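ABC-type amino acid transport system, periplasmic component (Caldanaerobacter subterraneus subsp. tengcongensis MB4, PDB 4YMX) binds arginine between its two lobes as the substrate-binding protein of an amino acid ABC transporter. Local coordinates at residues A[43-47]-A[173-177]; A[126-132]-A[188-194]. The contacts are given in a common frame with arbitrary orientation. Residue numbers count along the deposited sequence, not the author numbering.

Contact 1 of 2, residues A[43-47]-A[173-177]; sequences TSADF and NRVSD. With ARG (arginine), chain C.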
loop_
_atom_site.group_PDB
_atom_site.type_symbol
_atom_site.label_atom_id
_atom_site.label_comp_id
_atom_site.label_asym_id
_atom_site.label_seq_id
_atom_site.Cartn_x
_atom_site.Cartn_y
_atom_site.Cartn_z
ATOM N N THR A 43 5.931 -3.622 7.517
ATOM C CA THR A 43 4.857 -2.965 6.793
ATOM C C THR A 43 4.840 -1.478 7.103
ATOM O O THR A 43 5.566 -1.019 7.988
ATOM C CB THR A 43 3.477 -3.601 7.071
ATOM O OG1 THR A 43 2.549 -3.121 6.095
ATOM C CG2 THR A 43 2.949 -3.262 8.472
ATOM N N SER A 44 4.032 -0.733 6.358
ATOM C CA SER A 44 3.788 0.675 6.645
ATOM C C SER A 44 2.300 0.791 6.914
ATOM O O SER A 44 1.496 0.749 5.984
ATOM C CB SER A 44 4.190 1.543 5.453
ATOM O OG SER A 44 3.956 2.921 5.719
ATOM N N ALA A 45 1.926 0.892 8.187
ATOM C CA ALA A 45 0.519 0.772 8.587
ATOM C C ALA A 45 -0.232 2.107 8.547
ATOM O O ALA A 45 -0.843 2.550 9.535
ATOM C CB ALA A 45 0.398 0.104 9.965
ATOM N N ASP A 46 -0.191 2.716 7.369
ATOM C CA ASP A 46 -0.864 3.963 7.067
ATOM C C ASP A 46 -1.769 3.771 5.858
ATOM O O ASP A 46 -2.083 4.725 5.153
ATOM C CB ASP A 46 0.188 5.023 6.734
ATOM C CG ASP A 46 1.088 4.627 5.553
ATOM O OD1 ASP A 46 1.079 3.452 5.115
ATOM O OD2 ASP A 46 1.820 5.504 5.066
ATOM N N PHE A 47 -2.187 2.532 5.619
ATOM C CA PHE A 47 -2.707 2.129 4.318
ATOM C C PHE A 47 -3.944 1.249 4.468
ATOM O O PHE A 47 -3.960 0.101 4.002
ATOM C CB PHE A 47 -1.596 1.363 3.585
ATOM C CG PHE A 47 -1.581 1.531 2.077
ATOM C CD1 PHE A 47 -1.699 0.422 1.248
ATOM C CD2 PHE A 47 -1.410 2.777 1.495
ATOM C CE1 PHE A 47 -1.632 0.547 -0.139
ATOM C CE2 PHE A 47 -1.347 2.915 0.116
ATOM C CZ PHE A 47 -1.476 1.803 -0.705
ATOM N N ASN A 173 6.602 10.771 4.124
ATOM C CA ASN A 173 6.870 9.421 4.603
ATOM C C ASN A 173 5.615 8.567 4.691
ATOM O O ASN A 173 5.633 7.400 4.311
ATOM C CB ASN A 173 7.534 9.465 5.979
ATOM C CG ASN A 173 8.943 10.001 5.925
ATOM O OD1 ASN A 173 9.616 9.900 4.899
ATOM N ND2 ASN A 173 9.395 10.579 7.030
ATOM N N ARG A 174 4.537 9.157 5.205
ATOM C CA ARG A 174 3.311 8.427 5.521
ATOM C C ARG A 174 2.096 9.038 4.841
ATOM O O ARG A 174 1.951 10.264 4.746
ATOM C CB ARG A 174 3.085 8.402 7.039
ATOM C CG ARG A 174 4.228 7.765 7.816
ATOM C CD ARG A 174 4.153 6.254 7.742
ATOM N NE ARG A 174 3.248 5.712 8.756
ATOM C CZ ARG A 174 3.301 4.468 9.232
ATOM N NH1 ARG A 174 4.207 3.616 8.782
ATOM N NH2 ARG A 174 2.445 4.082 10.164
ATOM N N VAL A 175 1.213 8.161 4.383
ATOM C CA VAL A 175 0.016 8.571 3.659
ATOM C C VAL A 175 -0.879 9.472 4.501
ATOM O O VAL A 175 -1.525 10.385 3.973
ATOM C CB VAL A 175 -0.766 7.330 3.173
ATOM C CG1 VAL A 175 -2.086 7.732 2.528
ATOM C CG2 VAL A 175 0.086 6.540 2.189
ATOM N N SER A 176 -0.923 9.230 5.809
ATOM C CA SER A 176 -1.771 10.028 6.683
ATOM C C SER A 176 -1.431 11.522 6.600
ATOM O O SER A 176 -2.317 12.368 6.667
ATOM C CB SER A 176 -1.674 9.527 8.121
ATOM O OG SER A 176 -0.316 9.466 8.526
ATOM N N ASP A 177 -0.158 11.845 6.405
ATOM C CA ASP A 177 0.247 13.242 6.279
ATOM C C ASP A 177 -0.145 13.863 4.949
ATOM O O ASP A 177 -0.371 15.069 4.865
ATOM C CB ASP A 177 1.741 13.389 6.554
ATOM C CG ASP A 177 2.069 13.124 7.995
ATOM O OD1 ASP A 177 1.498 13.817 8.864
ATOM O OD2 ASP A 177 2.855 12.196 8.270
HETATM N N ARG C . 1.332 0.186 -4.267
HETATM C CA ARG C . 2.242 1.351 -4.109
HETATM C C ARG C . 3.693 0.916 -4.200
HETATM O O ARG C . 3.990 -0.277 -4.237
HETATM C CB ARG C . 1.989 2.045 -2.770
HETATM C CG ARG C . 2.084 1.123 -1.570
HETATM C CD ARG C . 2.100 1.903 -0.264
HETATM N NE ARG C . 1.861 1.026 0.873
HETATM C CZ ARG C . 1.816 1.429 2.137
HETATM N NH1 ARG C . 1.998 2.700 2.449
HETATM N NH2 ARG C . 1.592 0.546 3.091
HETATM O OXT ARG C . 4.594 1.753 -4.241
#
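This contact crosses the cleft of a two-lobed periplasmic binding protein. Residues 43-47 leave strand 38-43 in one lobe. Residues 173-177 run into the first turn of helix 175-183 in the other. The bound arginine lies beside the junction, which is consistent with the closed form. D46, R174 and V175 bury the most surface.

D46 is the hub. Its CB points toward the opposite lobe, and its carboxylate works on two sides. OD2 of D46 accepts a hydrogen bond of 2.8 Å from N of V175, nearly straight at 170°. This ties the acid to the backbone of V175. OD1 of D46 accepts a 2.9 Å hydrogen bond from NH1 of the ligand. One side chain thus touches both the substrate and the other lobe, consistent with a link between recognition and closure.

R174 folds its side chain back over the 43-47 loop, with D46 CB over one face of its guanidinium. The ion pair with D46 is long, 4.0 Å from OD2 of D46 to NE of R174. No N-H of R174 points at that oxygen, so only the charges attract. The stronger partner of R174 is D85, through a salt bridge to NH1.

V175 adds an apolar touch. Its CG2 lies at the edge of the F47 ring, while the ligand guanidinium covers one face of that ring. A45 centres an inverse gamma turn, closed by a weak hydrogen bond from N of D46 to O of S44; the same carbonyl also accepts a 2.9 Å hydrogen bond from ligand NH2.

Contact 2 of 2, residues A[126-132]-A[188-194]; sequences SRQVVVV and DAIVVED. With ARG (arginine), chain C.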
loop_
_atom_site.group_PDB
_atom_site.type_symbol
_atom_site.label_atom_id
_atom_site.label_comp_id
_atom_site.label_asym_id
_atom_site.label_seq_id
_atom_site.Cartn_x
_atom_site.Cartn_y
_atom_site.Cartn_z
ATOM N N SER A 126 -4.615 -3.297 -8.051
ATOM C CA SER A 126 -4.712 -1.933 -7.537
ATOM C C SER A 126 -4.780 -0.928 -8.677
ATOM O O SER A 126 -4.436 -1.243 -9.828
ATOM C CB SER A 126 -3.545 -1.592 -6.591
ATOM O OG SER A 126 -2.307 -1.602 -7.279
ATOM N N ARG A 127 -5.229 0.282 -8.348
ATOM C CA ARG A 127 -5.393 1.363 -9.309
ATOM C C ARG A 127 -5.018 2.692 -8.655
ATOM O O ARG A 127 -5.440 2.975 -7.538
ATOM C CB ARG A 127 -6.851 1.420 -9.778
ATOM C CG ARG A 127 -7.168 2.545 -10.759
ATOM C CD ARG A 127 -8.670 2.801 -10.848
ATOM N NE ARG A 127 -9.420 1.603 -11.219
ATOM C CZ ARG A 127 -9.621 1.206 -12.472
ATOM N NH1 ARG A 127 -9.122 1.907 -13.482
ATOM N NH2 ARG A 127 -10.318 0.106 -12.718
ATOM N N GLN A 128 -4.224 3.500 -9.355
ATOM C CA GLN A 128 -3.902 4.853 -8.899
ATOM C C GLN A 128 -5.054 5.793 -9.201
ATOM O O GLN A 128 -5.648 5.737 -10.286
ATOM C CB GLN A 128 -2.647 5.379 -9.608
ATOM C CG GLN A 128 -1.415 4.542 -9.366
ATOM C CD GLN A 128 -1.054 4.470 -7.903
ATOM O OE1 GLN A 128 -0.936 5.497 -7.231
ATOM N NE2 GLN A 128 -0.887 3.253 -7.393
ATOM N N VAL A 129 -5.356 6.664 -8.245
ATOM C CA VAL A 129 -6.338 7.711 -8.454
ATOM C C VAL A 129 -5.810 9.032 -7.909
ATOM O O VAL A 129 -4.756 9.093 -7.283
ATOM C CB VAL A 129 -7.691 7.399 -7.780
ATOM C CG1 VAL A 129 -8.234 6.043 -8.234
ATOM C CG2 VAL A 129 -7.583 7.476 -6.260
ATOM N N VAL A 130 -6.558 10.094 -8.161
ATOM C CA VAL A 130 -6.240 11.408 -7.633
ATOM C C VAL A 130 -7.313 11.799 -6.613
ATOM O O VAL A 130 -8.503 11.569 -6.831
ATOM C CB VAL A 130 -6.164 12.436 -8.770
ATOM C CG1 VAL A 130 -6.012 13.848 -8.209
ATOM C CG2 VAL A 130 -5.002 12.101 -9.710
ATOM N N VAL A 131 -6.889 12.342 -5.478
ATOM C CA VAL A 131 -7.815 12.862 -4.481
ATOM C C VAL A 131 -7.692 14.384 -4.428
ATOM O O VAL A 131 -6.582 14.922 -4.403
ATOM C CB VAL A 131 -7.531 12.287 -3.069
ATOM C CG1 VAL A 131 -8.550 12.820 -2.063
ATOM C CG2 VAL A 131 -7.555 10.763 -3.087
ATOM N N VAL A 132 -8.830 15.073 -4.428
ATOM C CA VAL A 132 -8.876 16.535 -4.330
ATOM C C VAL A 132 -9.998 16.922 -3.375
ATOM O O VAL A 132 -10.818 16.081 -3.010
ATOM C CB VAL A 132 -9.125 17.203 -5.713
ATOM C CG1 VAL A 132 -7.986 16.889 -6.676
ATOM C CG2 VAL A 132 -10.471 16.775 -6.290
ATOM N N ASP A 188 -2.484 20.508 -3.739
ATOM C CA ASP A 188 -3.650 20.645 -4.592
ATOM C C ASP A 188 -4.308 19.299 -4.819
ATOM O O ASP A 188 -5.500 19.224 -5.123
ATOM C CB ASP A 188 -3.239 21.234 -5.947
ATOM C CG ASP A 188 -2.651 22.623 -5.825
ATOM O OD1 ASP A 188 -3.345 23.517 -5.303
ATOM O OD2 ASP A 188 -1.498 22.819 -6.245
ATOM N N ALA A 189 -3.533 18.228 -4.674
ATOM C CA ALA A 189 -4.055 16.894 -4.931
ATOM C C ALA A 189 -3.145 15.856 -4.304
ATOM O O ALA A 189 -1.998 16.151 -3.967
ATOM C CB ALA A 189 -4.161 16.648 -6.435
ATOM N N ILE A 190 -3.679 14.653 -4.126
ATOM C CA ILE A 190 -2.909 13.498 -3.685
ATOM C C ILE A 190 -2.982 12.429 -4.775
ATOM O O ILE A 190 -4.023 12.261 -5.402
ATOM C CB ILE A 190 -3.524 12.886 -2.414
ATOM C CG1 ILE A 190 -3.610 13.911 -1.285
ATOM C CG2 ILE A 190 -2.748 11.648 -1.966
ATOM C CD1 ILE A 190 -4.469 13.425 -0.113
ATOM N N VAL A 191 -1.898 11.691 -4.997
ATOM C CA VAL A 191 -1.982 10.477 -5.806
ATOM C C VAL A 191 -1.796 9.276 -4.896
ATOM O O VAL A 191 -0.811 9.196 -4.160
ATOM C CB VAL A 191 -0.922 10.439 -6.933
ATOM C CG1 VAL A 191 -0.994 9.116 -7.689
ATOM C CG2 VAL A 191 -1.129 11.607 -7.892
ATOM N N VAL A 192 -2.753 8.353 -4.930
ATOM C CA VAL A 192 -2.780 7.228 -3.998
ATOM C C VAL A 192 -3.716 6.171 -4.559
ATOM O O VAL A 192 -4.502 6.467 -5.452
ATOM C CB VAL A 192 -3.221 7.706 -2.579
ATOM C CG1 VAL A 192 -4.700 8.073 -2.560
ATOM C CG2 VAL A 192 -2.902 6.664 -1.505
ATOM N N GLU A 193 -3.617 4.938 -4.068
ATOM C CA GLU A 193 -4.470 3.872 -4.563
ATOM C C GLU A 193 -5.929 4.085 -4.195
ATOM O O GLU A 193 -6.250 4.609 -3.119
ATOM C CB GLU A 193 -3.976 2.508 -4.079
ATOM C CG GLU A 193 -3.052 1.839 -5.065
ATOM C CD GLU A 193 -1.829 1.260 -4.408
ATOM O OE1 GLU A 193 -0.826 1.983 -4.276
ATOM O OE2 GLU A 193 -1.873 0.074 -4.033
ATOM N N ASP A 194 -6.796 3.655 -5.104
ATOM C CA ASP A 194 -8.243 3.826 -5.005
ATOM C C ASP A 194 -8.826 3.296 -3.700
ATOM O O ASP A 194 -9.559 3.990 -3.003
ATOM C CB ASP A 194 -8.904 3.105 -6.189
ATOM C CG ASP A 194 -10.411 3.301 -6.242
ATOM O OD1 ASP A 194 -10.901 4.356 -5.800
ATOM O OD2 ASP A 194 -11.102 2.388 -6.749
HETATM N N ARG C . 1.332 0.186 -4.267
HETATM C CA ARG C . 2.242 1.351 -4.109
HETATM C C ARG C . 3.693 0.916 -4.200
HETATM O O ARG C . 3.990 -0.277 -4.237
HETATM C CB ARG C . 1.989 2.045 -2.770
HETATM C CG ARG C . 2.084 1.123 -1.570
HETATM C CD ARG C . 2.100 1.903 -0.264
HETATM N NE ARG C . 1.861 1.026 0.873
HETATM C CZ ARG C . 1.816 1.429 2.137
HETATM N NH1 ARG C . 1.998 2.700 2.449
HETATM N NH2 ARG C . 1.592 0.546 3.091
HETATM O OXT ARG C . 4.594 1.753 -4.241
HETATM O O HOH W 1 -0.617 -1.923 -5.248
HETATM O O HOH W 2 -10.210 0.402 -8.474
#
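Strands 128-132 and 189-193 run antiparallel, with 150° between their directions and axes 4.6 Å apart at closest approach. V129 with V192 and V131 with I190 form hydrogen-bonded pairs. V130 with V191 is a non-hydrogen-bonded pair between them. The ladder extends past the strands, where N of D194 donates to O of R127 at 2.9 Å.

V129, V131, I190 and V192 share one face of the sheet, and V130 and V191 lie on the other. CG2 of V131 meets CG1 of V192 at 4.0 Å. E193, at the N-cap position of helix 194-201, reaches the substrate: OE1 of E193 accepts a 2.8 Å hydrogen bond from the ligand N. NE2 of Q128 adds a weak one to the same oxygen, while OE1 of Q128 is hydrogen-bonded to S157. Water 1 joins OG of S126, also hydrogen-bonded to N of G221, to OE2 of E193.

The pair is central in a five-stranded mixed sheet, between strands 148-152 and 207-210. Helices 175-183 and 194-201 cover the face bearing V131.

From the N terminus, strand 38-43 leads into the first half of contact 1, at residues 43-47. The chain later reaches the other lobe and lays down 126-132, the first half of contact 2. Residues 173-177 then close the long loop of contact 1. Helix 175-183, which begins in that segment, runs on, and strand 189-193 then closes contact 2. The segments alternate, so the two loops cross rather than nest. Contact 1 joins the lobes, whereas contact 2 lies within the sheet of the second. They touch beside the ligand, where F47 packs on E193, and again where V175 packs on V192. Together they approach the two ends of the bound arginine, its guanidinium and its amino group.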